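Local coordinates for protein AvrRxo1-ORF1 (Xanthomonas oryzae pv. oryzicola, PDB 4Z8T) that is a type III effector with a polynucleotide kinase domain, probably a P-loop kinase related to zeta toxins, and pairs with its partner AvrRxo1-ORF2, at residues D184-L189 with S222-V227. Sequence-based numbering, arbitrary orientation.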
loop_
_atom_site.group_PDB
_atom_site.type_symbol
_atom_site.label_atom_id
_atom_site.label_comp_id
_atom_site.label_asym_id
_atom_site.label_seq_id
_atom_site.Cartn_x
_atom_site.Cartn_y
_atom_site.Cartn_z
ATOM N N ASP A 184 16.023 15.070 -7.456
ATOM C CA ASP A 184 14.916 14.202 -7.826
ATOM C C ASP A 184 13.831 14.470 -6.785
ATOM O O ASP A 184 14.079 14.374 -5.586
ATOM C CB ASP A 184 15.421 12.760 -7.748
ATOM C CG ASP A 184 14.457 11.753 -8.324
ATOM O OD1 ASP A 184 13.390 12.141 -8.848
ATOM O OD2 ASP A 184 14.781 10.549 -8.247
ATOM N N ILE A 185 12.646 14.856 -7.251
ATOM C CA ILE A 185 11.606 15.380 -6.370
ATOM C C ILE A 185 10.355 14.530 -6.515
ATOM O O ILE A 185 9.839 14.352 -7.621
ATOM C CB ILE A 185 11.267 16.844 -6.741
ATOM C CG1 ILE A 185 12.515 17.744 -6.589
ATOM C CG2 ILE A 185 10.153 17.357 -5.826
ATOM C CD1 ILE A 185 13.167 18.159 -7.904
ATOM N N ASP A 186 9.880 13.991 -5.395
ATOM C CA ASP A 186 8.712 13.111 -5.396
ATOM C C ASP A 186 7.584 13.663 -4.541
ATOM O O ASP A 186 7.829 14.254 -3.485
ATOM C CB ASP A 186 9.074 11.742 -4.825
ATOM C CG ASP A 186 7.933 10.765 -4.927
ATOM O OD1 ASP A 186 7.826 10.110 -5.990
ATOM O OD2 ASP A 186 7.120 10.657 -3.976
ATOM N N ALA A 187 6.355 13.458 -5.010
ATOM C CA ALA A 187 5.168 13.671 -4.192
ATOM C C ALA A 187 4.177 12.563 -4.498
ATOM O O ALA A 187 4.216 11.970 -5.575
ATOM C CB ALA A 187 4.551 15.028 -4.499
ATOM N N PRO A 188 3.273 12.280 -3.556
ATOM C CA PRO A 188 2.220 11.299 -3.823
ATOM C C PRO A 188 1.422 11.710 -5.051
ATOM O O PRO A 188 1.317 12.909 -5.337
ATOM C CB PRO A 188 1.336 11.387 -2.572
ATOM C CG PRO A 188 2.244 11.875 -1.499
ATOM C CD PRO A 188 3.253 12.772 -2.166
ATOM N N LEU A 189 0.876 10.730 -5.761
ATOM C CA LEU A 189 0.138 11.008 -6.986
ATOM C C LEU A 189 -0.979 12.008 -6.758
ATOM O O LEU A 189 -1.175 12.905 -7.565
ATOM C CB LEU A 189 -0.418 9.717 -7.571
ATOM C CG LEU A 189 -1.310 9.820 -8.811
ATOM C CD1 LEU A 189 -0.638 10.588 -9.935
ATOM C CD2 LEU A 189 -1.657 8.411 -9.283
ATOM N N SER A 222 9.278 3.937 -10.704
ATOM C CA SER A 222 9.811 2.627 -11.102
ATOM C C SER A 222 11.276 2.676 -11.523
ATOM O O SER A 222 12.012 1.689 -11.370
ATOM C CB SER A 222 8.974 2.016 -12.234
ATOM O OG SER A 222 7.665 1.721 -11.775
ATOM N N ASN A 223 11.700 3.816 -12.058
ATOM C CA ASN A 223 13.060 3.959 -12.558
ATOM C C ASN A 223 13.983 4.759 -11.659
ATOM O O ASN A 223 15.125 5.018 -12.015
ATOM C CB ASN A 223 13.037 4.567 -13.956
ATOM C CG ASN A 223 12.438 3.628 -14.962
ATOM O OD1 ASN A 223 13.002 2.565 -15.230
ATOM N ND2 ASN A 223 11.295 3.999 -15.527
ATOM N N ARG A 224 13.496 5.132 -10.479
ATOM C CA ARG A 224 14.268 5.957 -9.560
ATOM C C ARG A 224 15.572 5.311 -9.089
ATOM O O ARG A 224 16.618 5.965 -9.052
ATOM C CB ARG A 224 13.379 6.309 -8.358
ATOM C CG ARG A 224 14.042 7.153 -7.286
ATOM C CD ARG A 224 12.967 7.890 -6.524
ATOM N NE ARG A 224 12.556 9.112 -7.221
ATOM C CZ ARG A 224 11.316 9.603 -7.239
ATOM N NH1 ARG A 224 10.337 8.958 -6.629
ATOM N NH2 ARG A 224 11.071 10.751 -7.874
HETATM N N MSE A 225 15.522 4.031 -8.732
HETATM C CA MSE A 225 16.715 3.401 -8.184
HETATM C C MSE A 225 17.789 3.198 -9.256
HETATM O O MSE A 225 18.984 3.178 -8.942
HETATM C CB MSE A 225 16.370 2.112 -7.442
HETATM C CG MSE A 225 15.567 2.409 -6.192
HETATM SE SE MSE A 225 15.179 0.809 -5.150
HETATM C CE MSE A 225 16.732 0.849 -4.036
ATOM N N TYR A 226 17.368 3.084 -10.512
ATOM C CA TYR A 226 18.329 3.032 -11.615
ATOM C C TYR A 226 19.137 4.319 -11.676
ATOM O O TYR A 226 20.357 4.301 -11.892
ATOM C CB TYR A 226 17.625 2.803 -12.956
ATOM C CG TYR A 226 18.567 2.867 -14.135
ATOM C CD1 TYR A 226 18.843 4.075 -14.774
ATOM C CD2 TYR A 226 19.197 1.723 -14.602
ATOM C CE1 TYR A 226 19.721 4.138 -15.849
ATOM C CE2 TYR A 226 20.066 1.781 -15.678
ATOM C CZ TYR A 226 20.324 2.983 -16.292
ATOM O OH TYR A 226 21.197 3.029 -17.362
ATOM N N VAL A 227 18.462 5.452 -11.491
ATOM C CA VAL A 227 19.170 6.722 -11.481
ATOM C C VAL A 227 20.170 6.777 -10.326
ATOM O O VAL A 227 21.311 7.170 -10.507
ATOM C CB VAL A 227 18.179 7.912 -11.390
ATOM C CG1 VAL A 227 18.943 9.236 -11.390
ATOM C CG2 VAL A 227 17.204 7.853 -12.548
HETATM O O HOH W 1 8.576 12.535 -8.962
#
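Arg224, in the first turn of helix 224-233, reaches across to Asp184 and Asp186 and ties them into a buried salt-bridge network at the C-terminal end of strand 179-185, a parallel strand of the zeta-toxin-like P-loop kinase sheet. The tight part is the pairing with Asp184. Arg224 grips this carboxylate side-on, NE bonding to OD2 at 2.8 Å and NH2 of Arg224 to OD1 of Asp184 at 2.9 Å, both nearly straight. The two groups are not coplanar: the carboxylate is turned 51° from the guanidinium, and both of its oxygens are met from above its plane although they lie close to the plane of the arginine. A bend at chi3 (-83°) turns the end of the Arg224 chain so that its remaining nitrogen, NH1, meets OD1 of Asp186 at 2.8 Å. Here the two planes stand almost perpendicular. The Ile273 carbonyl takes a further bond from NH1, and with those to the two aspartates it probably fixes the guanidinium's rotation, while Arg71 and Tyr240, on OD2 of Asp184, and Arg221, on OD2 of Asp186, hold the carboxylates in place. The Asp186 side chain lies about 5 Å from a bound sulfate, consistent with a place beside an anion-binding pocket, and Ile185 touches the probable P-loop from the same strand end. The looser side lies along NH2 of Arg224, which is 3.8 Å from the Ile185 carbonyl oxygen. A water bridges this gap, donating a hydrogen bond to Ile185 O at 2.6 Å and accepting a longer one from Arg224 NH2 at 3.3 Å.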